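Local atomic coordinates of serine-pyruvate aminotransferase (AgxT) (Sulfolobus solfataricus, PDB entry 3ZRP), a protein that probably transfers the amino group of serine or alanine to pyruvate or glyoxylate, using pyridoxal 5'-phosphate as cofactor, as a class-V aminotransferase. Residues P108-D112 and H330-K334; L287-R292 and T302-K307; K307-P311 and F333-R337. All coordinates share one frame; numbering follows the deposited sequence.

Contact 1. Residues P108-D112 and H330-K334; sequences PSPGD and HPAFK
The ring of P110 presses its CB edge into a notch made by H330, A332 and F333. Its CB lies 3.6 Å from A332 CB and 3.7 Å from H330 CE1, and the proline and histidine side chains cross at about a right angle. F333 comes from a third direction, its CE2 3.7 Å from P110 CB; the peptide between P110 and G111 lies at the edge of this phenyl ring, near its plane. Two beta turns meet here, type II from S109 to D112 and type I from H330 to F333, so the contact joins the loop leaving edge strand 102-106 of the large sheet to the loop between strands 326-327 and 335-339 of the small three-stranded sheet. The imidazole of H330 is fixed at both nitrogens: ND1 accepts a hydrogen bond from A332 N at 3.2 Å, 7° out of the ring plane, while NE2 shares a water with G111 N, 3.0 Å from each. CG of H330 stands anti to the backbone N (chi1 -166°), which places CE1 against P110 CB, and F333 CD2 sits over one face of the imidazole. G111 has a phi of 81°, and a CB there would collide with F333 CZ.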
loop_
_atom_site.group_PDB
_atom_site.type_symbol
_atom_site.label_atom_id
_atom_site.label_comp_id
_atom_site.label_asym_id
_atom_site.label_seq_id
_atom_site.Cartn_x
_atom_site.Cartn_y
_atom_site.Cartn_z
ATOM N N PRO A 108 -17.607 25.668 5.761
ATOM C CA PRO A 108 -19.006 26.136 5.921
ATOM C C PRO A 108 -19.571 25.784 7.291
ATOM O O PRO A 108 -18.827 25.251 8.124
ATOM C CB PRO A 108 -19.741 25.343 4.840
ATOM C CG PRO A 108 -18.997 23.974 4.823
ATOM C CD PRO A 108 -17.560 24.255 5.299
ATOM N N SER A 109 -20.856 26.094 7.543
ATOM C CA SER A 109 -21.540 25.643 8.762
ATOM C C SER A 109 -21.632 24.121 8.727
ATOM O O SER A 109 -21.588 23.548 7.648
ATOM C CB SER A 109 -22.946 26.254 8.856
ATOM O OG SER A 109 -22.906 27.631 8.531
ATOM N N PRO A 110 -21.749 23.461 9.908
ATOM C CA PRO A 110 -21.745 21.991 9.848
ATOM C C PRO A 110 -22.734 21.402 8.843
ATOM O O PRO A 110 -23.908 21.794 8.820
ATOM C CB PRO A 110 -22.117 21.583 11.271
ATOM C CG PRO A 110 -21.505 22.686 12.118
ATOM C CD PRO A 110 -21.698 23.942 11.310
ATOM N N GLY A 111 -22.250 20.492 7.997
ATOM C CA GLY A 111 -23.133 19.745 7.095
ATOM C C GLY A 111 -23.520 20.496 5.854
ATOM O O GLY A 111 -24.289 19.992 5.034
ATOM N N ASP A 112 -23.021 21.725 5.737
ATOM C CA ASP A 112 -23.238 22.560 4.553
ATOM C C ASP A 112 -22.023 22.434 3.633
ATOM O O ASP A 112 -21.183 21.550 3.824
ATOM C CB ASP A 112 -23.420 24.034 4.983
ATOM C CG ASP A 112 -24.336 24.823 4.051
ATOM O OD1 ASP A 112 -24.126 24.861 2.817
ATOM O OD2 ASP A 112 -25.296 25.412 4.566
ATOM N N HIS A 330 -18.979 13.402 13.335
ATOM C CA HIS A 330 -18.999 14.857 13.229
ATOM C C HIS A 330 -19.586 15.380 14.521
ATOM O O HIS A 330 -20.722 15.036 14.856
ATOM C CB HIS A 330 -19.833 15.307 12.026
ATOM C CG HIS A 330 -19.649 16.751 11.647
ATOM N ND1 HIS A 330 -19.835 17.788 12.536
ATOM C CD2 HIS A 330 -19.322 17.330 10.466
ATOM C CE1 HIS A 330 -19.628 18.939 11.924
ATOM N NE2 HIS A 330 -19.319 18.691 10.664
ATOM N N PRO A 331 -18.817 16.207 15.253
ATOM C CA PRO A 331 -19.223 16.648 16.591
ATOM C C PRO A 331 -20.581 17.348 16.618
ATOM O O PRO A 331 -21.247 17.344 17.653
ATOM C CB PRO A 331 -18.109 17.623 17.004
ATOM C CG PRO A 331 -17.450 18.041 15.722
ATOM C CD PRO A 331 -17.558 16.845 14.819
ATOM N N ALA A 332 -20.996 17.914 15.487
ATOM C CA ALA A 332 -22.222 18.715 15.423
ATOM C C ALA A 332 -23.515 17.907 15.252
ATOM O O ALA A 332 -24.606 18.450 15.415
ATOM C CB ALA A 332 -22.112 19.753 14.335
ATOM N N PHE A 333 -23.388 16.622 14.926
ATOM C CA PHE A 333 -24.557 15.780 14.646
ATOM C C PHE A 333 -24.538 14.479 15.438
ATOM O O PHE A 333 -23.469 13.962 15.788
ATOM C CB PHE A 333 -24.634 15.441 13.153
ATOM C CG PHE A 333 -24.811 16.619 12.257
ATOM C CD1 PHE A 333 -26.081 17.125 11.996
ATOM C CD2 PHE A 333 -23.715 17.206 11.633
ATOM C CE1 PHE A 333 -26.258 18.222 11.157
ATOM C CE2 PHE A 333 -23.865 18.302 10.781
ATOM C CZ PHE A 333 -25.148 18.811 10.534
ATOM N N LYS A 334 -25.734 13.970 15.735
ATOM C CA LYS A 334 -25.910 12.621 16.273
ATOM C C LYS A 334 -26.553 11.815 15.146
ATOM O O LYS A 334 -27.706 12.059 14.769
ATOM C CB LYS A 334 -26.788 12.633 17.533
ATOM C CG LYS A 334 -26.822 11.322 18.293
ATOM C CD LYS A 334 -27.641 11.469 19.570
ATOM C CE LYS A 334 -28.082 10.120 20.126
ATOM N NZ LYS A 334 -29.392 10.202 20.840
HETATM O O HOH W 1 -19.285 20.250 8.104
#

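Contact 2. Residues L287-R292 and T302-K307; sequences LEIVAR and TGVILK
E288 and K307 form the charged link across this contact: K307 NZ donates to E288 OE1 at 2.7 Å, reaching it on the anti side of the carboxylate. The other oxygen, OE2, takes R292 NH2 at 3.0 Å, again on its anti side but 32° out of the carboxylate plane, so one acid joins two bases in a salt-bridge network. R292 curls back through bends at chi2 and chi3, which lets NH2 also donate to I289 O and NE to V290 O. A lysine in place of E288 would probably leave both R292 and K307 without their acidic mate and set three positive charges close together. Between the backbones, I305 N meets E288 O at 2.9 Å and nearly head-on (C=O...N 172°), whereas V290 N approaches G303 O from above the carbonyl plane, also at 2.9 Å. One water joins E288 N, I305 O and K307 NZ; a second spans A291 N and G303 N. Beneath the charges lies I305. Its CG1 stands anti to the carbonyl carbon and the chain continues roughly extended, which brings CD1 to 3.6 Å from R292 NH2 and 3.8 Å from E288 CD, while V290 CG2 packs on I305 CG1 at 3.7 Å. Farther along, L287 CD1 touches V304 CG1 at 4.0 Å, and L287 continues onto helices 264-284 and 346-363. G303 faces V290 so closely that a CB would clash with V290 CG2. A single beta bridge, I289 with V304, joins the 287-292 loop to outer strand 301-305 of the small antiparallel sheet where the segments cross, their end-to-end directions 116° apart; E288 is a calcium ligand in a structure of this protein, though no calcium is bound to this chain.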
loop_
_atom_site.group_PDB
_atom_site.type_symbol
_atom_site.label_atom_id
_atom_site.label_comp_id
_atom_site.label_asym_id
_atom_site.label_seq_id
_atom_site.Cartn_x
_atom_site.Cartn_y
_atom_site.Cartn_z
ATOM N N LEU A 287 -37.357 10.966 8.970
ATOM C CA LEU A 287 -35.966 11.142 9.400
ATOM C C LEU A 287 -35.287 12.296 8.649
ATOM O O LEU A 287 -35.547 12.525 7.457
ATOM C CB LEU A 287 -35.166 9.841 9.226
ATOM C CG LEU A 287 -35.577 8.640 10.094
ATOM C CD1 LEU A 287 -34.995 7.325 9.543
ATOM C CD2 LEU A 287 -35.183 8.865 11.550
ATOM N N GLU A 288 -34.425 13.012 9.370
ATOM C CA GLU A 288 -33.696 14.166 8.846
ATOM C C GLU A 288 -32.311 13.758 8.325
ATOM O O GLU A 288 -31.597 13.006 8.979
ATOM C CB GLU A 288 -33.533 15.216 9.948
ATOM C CG GLU A 288 -33.052 16.587 9.474
ATOM C CD GLU A 288 -32.872 17.588 10.622
ATOM O OE1 GLU A 288 -33.413 17.345 11.725
ATOM O OE2 GLU A 288 -32.198 18.623 10.415
ATOM N N ILE A 289 -31.954 14.279 7.152
ATOM C CA ILE A 289 -30.645 14.020 6.538
ATOM C C ILE A 289 -29.594 15.020 7.073
ATOM O O ILE A 289 -29.911 16.187 7.338
ATOM C CB ILE A 289 -30.775 14.045 5.000
ATOM C CG1 ILE A 289 -31.676 12.876 4.540
ATOM C CG2 ILE A 289 -29.413 13.972 4.318
ATOM C CD1 ILE A 289 -32.071 12.921 3.051
ATOM N N VAL A 290 -28.354 14.563 7.260
ATOM C CA VAL A 290 -27.279 15.433 7.776
ATOM C C VAL A 290 -26.968 16.591 6.808
ATOM O O VAL A 290 -26.914 17.755 7.231
ATOM C CB VAL A 290 -25.994 14.636 8.095
ATOM C CG1 VAL A 290 -24.796 15.574 8.305
ATOM C CG2 VAL A 290 -26.208 13.806 9.335
ATOM N N ALA A 291 -26.770 16.279 5.527
ATOM C CA ALA A 291 -26.526 17.296 4.517
ATOM C C ALA A 291 -27.589 18.389 4.597
ATOM O O ALA A 291 -28.785 18.101 4.487
ATOM C CB ALA A 291 -26.503 16.693 3.123
ATOM N N ARG A 292 -27.145 19.633 4.772
ATOM C CA ARG A 292 -28.054 20.766 4.968
ATOM C C ARG A 292 -28.785 21.189 3.713
ATOM O O ARG A 292 -29.933 21.619 3.768
ATOM C CB ARG A 292 -27.315 21.970 5.568
ATOM C CG ARG A 292 -26.552 21.692 6.853
ATOM C CD ARG A 292 -27.450 21.493 8.090
ATOM N NE ARG A 292 -28.090 20.178 8.097
ATOM C CZ ARG A 292 -29.143 19.845 8.841
ATOM N NH1 ARG A 292 -29.703 20.729 9.667
ATOM N NH2 ARG A 292 -29.641 18.616 8.757
ATOM N N THR A 302 -25.224 8.962 2.723
ATOM C CA THR A 302 -26.285 9.761 3.324
ATOM C C THR A 302 -26.169 9.639 4.830
ATOM O O THR A 302 -26.104 8.539 5.354
ATOM C CB THR A 302 -27.697 9.246 2.872
ATOM O OG1 THR A 302 -27.766 9.258 1.440
ATOM C CG2 THR A 302 -28.801 10.149 3.431
ATOM N N GLY A 303 -26.132 10.777 5.521
ATOM C CA GLY A 303 -26.078 10.790 6.986
ATOM C C GLY A 303 -27.501 10.878 7.521
ATOM O O GLY A 303 -28.337 11.639 6.982
ATOM N N VAL A 304 -27.784 10.106 8.574
ATOM C CA VAL A 304 -29.154 9.943 9.066
ATOM C C VAL A 304 -29.171 10.389 10.514
ATOM O O VAL A 304 -28.606 9.730 11.370
ATOM C CB VAL A 304 -29.672 8.464 8.919
ATOM C CG1 VAL A 304 -31.130 8.339 9.335
ATOM C CG2 VAL A 304 -29.512 7.951 7.459
ATOM N N ILE A 305 -29.789 11.546 10.768
ATOM C CA ILE A 305 -29.870 12.092 12.118
ATOM C C ILE A 305 -30.853 11.275 12.981
ATOM O O ILE A 305 -31.963 10.957 12.536
ATOM C CB ILE A 305 -30.255 13.599 12.109
ATOM C CG1 ILE A 305 -29.134 14.431 11.457
ATOM C CG2 ILE A 305 -30.499 14.107 13.537
ATOM C CD1 ILE A 305 -29.598 15.745 10.856
ATOM N N LEU A 306 -30.401 10.928 14.183
ATOM C CA LEU A 306 -31.217 10.268 15.206
ATOM C C LEU A 306 -31.528 11.217 16.362
ATOM O O LEU A 306 -30.619 11.714 17.035
ATOM C CB LEU A 306 -30.512 9.019 15.744
ATOM C CG LEU A 306 -30.377 7.851 14.762
ATOM C CD1 LEU A 306 -29.493 6.759 15.339
ATOM C CD2 LEU A 306 -31.745 7.304 14.365
ATOM N N LYS A 307 -32.819 11.444 16.598
ATOM C CA LYS A 307 -33.289 12.377 17.624
ATOM C C LYS A 307 -33.350 11.750 19.017
ATOM O O LYS A 307 -33.208 12.446 20.020
ATOM C CB LYS A 307 -34.663 12.938 17.229
ATOM C CG LYS A 307 -34.666 13.709 15.905
ATOM C CD LYS A 307 -34.253 15.162 16.117
ATOM C CE LYS A 307 -33.479 15.729 14.928
ATOM N NZ LYS A 307 -34.139 15.538 13.606
HETATM O O HOH W 2 -34.065 12.744 11.982
HETATM O O HOH W 3 -26.140 13.389 4.502
#

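Contact 3. Residues K307-P311 and F333-R337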
loop_
_atom_site.group_PDB
_atom_site.type_symbol
_atom_site.label_atom_id
_atom_site.label_comp_id
_atom_site.label_asym_id
_atom_site.label_seq_id
_atom_site.Cartn_x
_atom_site.Cartn_y
_atom_site.Cartn_z
ATOM N N LYS A 307 -32.819 11.444 16.598
ATOM C CA LYS A 307 -33.289 12.377 17.624
ATOM C C LYS A 307 -33.350 11.750 19.017
ATOM O O LYS A 307 -33.208 12.446 20.020
ATOM C CB LYS A 307 -34.663 12.938 17.229
ATOM C CG LYS A 307 -34.666 13.709 15.905
ATOM C CD LYS A 307 -34.253 15.162 16.117
ATOM C CE LYS A 307 -33.479 15.729 14.928
ATOM N NZ LYS A 307 -34.139 15.538 13.606
ATOM N N VAL A 308 -33.563 10.438 19.077
ATOM C CA VAL A 308 -33.709 9.742 20.352
ATOM C C VAL A 308 -32.740 8.576 20.504
ATOM O O VAL A 308 -31.987 8.513 21.479
ATOM C CB VAL A 308 -35.196 9.265 20.569
ATOM C CG1 VAL A 308 -35.319 8.431 21.828
ATOM C CG2 VAL A 308 -36.140 10.460 20.635
ATOM N N ALA A 309 -32.776 7.639 19.550
ATOM C CA ALA A 309 -31.977 6.410 19.616
ATOM C C ALA A 309 -30.464 6.666 19.565
ATOM O O ALA A 309 -30.009 7.649 18.966
ATOM C CB ALA A 309 -32.385 5.465 18.494
ATOM N N ASP A 310 -29.703 5.771 20.198
ATOM C CA ASP A 310 -28.236 5.835 20.216
ATOM C C ASP A 310 -27.670 5.185 18.949
ATOM O O ASP A 310 -27.989 4.032 18.660
ATOM C CB ASP A 310 -27.704 5.137 21.478
ATOM C CG ASP A 310 -26.173 5.059 21.532
ATOM O OD1 ASP A 310 -25.479 5.933 20.977
ATOM O OD2 ASP A 310 -25.666 4.107 22.153
ATOM N N PRO A 311 -26.834 5.920 18.189
ATOM C CA PRO A 311 -26.334 5.394 16.904
ATOM C C PRO A 311 -25.556 4.072 16.994
ATOM O O PRO A 311 -25.650 3.263 16.061
ATOM C CB PRO A 311 -25.444 6.524 16.375
ATOM C CG PRO A 311 -25.955 7.745 17.037
ATOM C CD PRO A 311 -26.384 7.305 18.413
ATOM N N PHE A 333 -23.388 16.622 14.926
ATOM C CA PHE A 333 -24.557 15.780 14.646
ATOM C C PHE A 333 -24.538 14.479 15.438
ATOM O O PHE A 333 -23.469 13.962 15.788
ATOM C CB PHE A 333 -24.634 15.441 13.153
ATOM C CG PHE A 333 -24.811 16.619 12.257
ATOM C CD1 PHE A 333 -26.081 17.125 11.996
ATOM C CD2 PHE A 333 -23.715 17.206 11.633
ATOM C CE1 PHE A 333 -26.258 18.222 11.157
ATOM C CE2 PHE A 333 -23.865 18.302 10.781
ATOM C CZ PHE A 333 -25.148 18.811 10.534
ATOM N N LYS A 334 -25.734 13.970 15.735
ATOM C CA LYS A 334 -25.910 12.621 16.273
ATOM C C LYS A 334 -26.553 11.815 15.146
ATOM O O LYS A 334 -27.706 12.059 14.769
ATOM C CB LYS A 334 -26.788 12.633 17.533
ATOM C CG LYS A 334 -26.822 11.322 18.293
ATOM C CD LYS A 334 -27.641 11.469 19.570
ATOM C CE LYS A 334 -28.082 10.120 20.126
ATOM N NZ LYS A 334 -29.392 10.202 20.840
ATOM N N TYR A 335 -25.791 10.880 14.580
ATOM C CA TYR A 335 -26.193 10.234 13.334
ATOM C C TYR A 335 -25.458 8.933 13.032
ATOM O O TYR A 335 -24.461 8.599 13.686
ATOM C CB TYR A 335 -26.039 11.220 12.151
ATOM C CG TYR A 335 -24.599 11.510 11.707
ATOM C CD1 TYR A 335 -23.684 12.097 12.568
ATOM C CD2 TYR A 335 -24.179 11.210 10.396
ATOM C CE1 TYR A 335 -22.364 12.387 12.156
ATOM C CE2 TYR A 335 -22.874 11.500 9.965
ATOM C CZ TYR A 335 -21.975 12.085 10.853
ATOM O OH TYR A 335 -20.689 12.341 10.450
ATOM N N PHE A 336 -25.969 8.200 12.044
ATOM C CA PHE A 336 -25.223 7.115 11.411
ATOM C C PHE A 336 -25.222 7.363 9.911
ATOM O O PHE A 336 -25.961 8.202 9.415
ATOM C CB PHE A 336 -25.787 5.716 11.787
ATOM C CG PHE A 336 -27.133 5.405 11.181
ATOM C CD1 PHE A 336 -28.306 5.833 11.797
ATOM C CD2 PHE A 336 -27.230 4.688 9.989
ATOM C CE1 PHE A 336 -29.563 5.562 11.242
ATOM C CE2 PHE A 336 -28.486 4.408 9.419
ATOM C CZ PHE A 336 -29.655 4.848 10.054
ATOM N N ARG A 337 -24.380 6.652 9.180
ATOM C CA ARG A 337 -24.290 6.847 7.745
ATOM C C ARG A 337 -24.651 5.605 6.962
ATOM O O ARG A 337 -24.315 4.482 7.352
ATOM C CB ARG A 337 -22.879 7.272 7.360
ATOM C CG ARG A 337 -22.528 8.687 7.803
ATOM C CD ARG A 337 -21.063 8.978 7.462
ATOM N NE ARG A 337 -20.164 8.225 8.335
ATOM C CZ ARG A 337 -18.861 8.048 8.122
ATOM N NH1 ARG A 337 -18.274 8.559 7.046
ATOM N NH2 ARG A 337 -18.117 7.376 9.002
HETATM O O HOH W 4 -30.911 12.366 21.309
#
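K334 extends its side chain across P311 to the backbone carbonyls of the 307-311 loop. NZ makes weak hydrogen bonds to V308 O and A309 O, both at 3.2 Å, and it donates to a water at 2.7 Å that in turn donates to K307 O. Three successive carbonyls therefore converge on one ammonium group, two directly and one through the water. The carboxylate of D310 remains farther off, its OD1 5.8 Å from K334 NZ, so any attraction there is probably only long-range.

The lysine reaches this point because CG lies anti to the backbone N (chi1 -170°) and the chain stays extended until it bends at chi4. Along the way its methylenes cross the proline ring at about a right angle: K334 CE approaches P311 CD at 3.7 Å, and CG lies 3.9 Å from P311 CG. On the same proline, CB rests 3.5 Å from Y335 O, a contact of ring carbon against backbone.

Farther out, E365 holds the loop through hydrogen bonds to the amides of K307, V308 and A309, and A309 packs on V314 and L363. On the other side, strand 335-339 runs beside strand 301-305. Y335 turns its CB away from the loop, and its hydroxyl bonds to S139 O and V329 N. D310 occupies the N-cap position and P311 opens helix 311-319, so the contact fastens a strand-loop-helix connection, from strand 301-305 into that helix, against the start of the neighbouring antiparallel strand 335-339.

From the N terminus, the chain leaves strand 102-106 through residues 108-112, whose partner at 330-334 comes more than 200 residues later; contact 1 therefore closes a very long loop joining the large sheet's border to the small three-stranded sheet. Contact 2 is nested inside it, closing the short excursion between helix 264-284 and strand 301-305. Contact 3, in series after contact 2 and sharing K307 with it, closes the segment holding helix 311-319 and strand 326-327; its second segment overlaps that of contact 1 at F333 and K334. Backbone pairs tie them further: G111 O with R292 N, V304 N with F336 O between neighbouring strands, and L306 N with K334 O just beyond them.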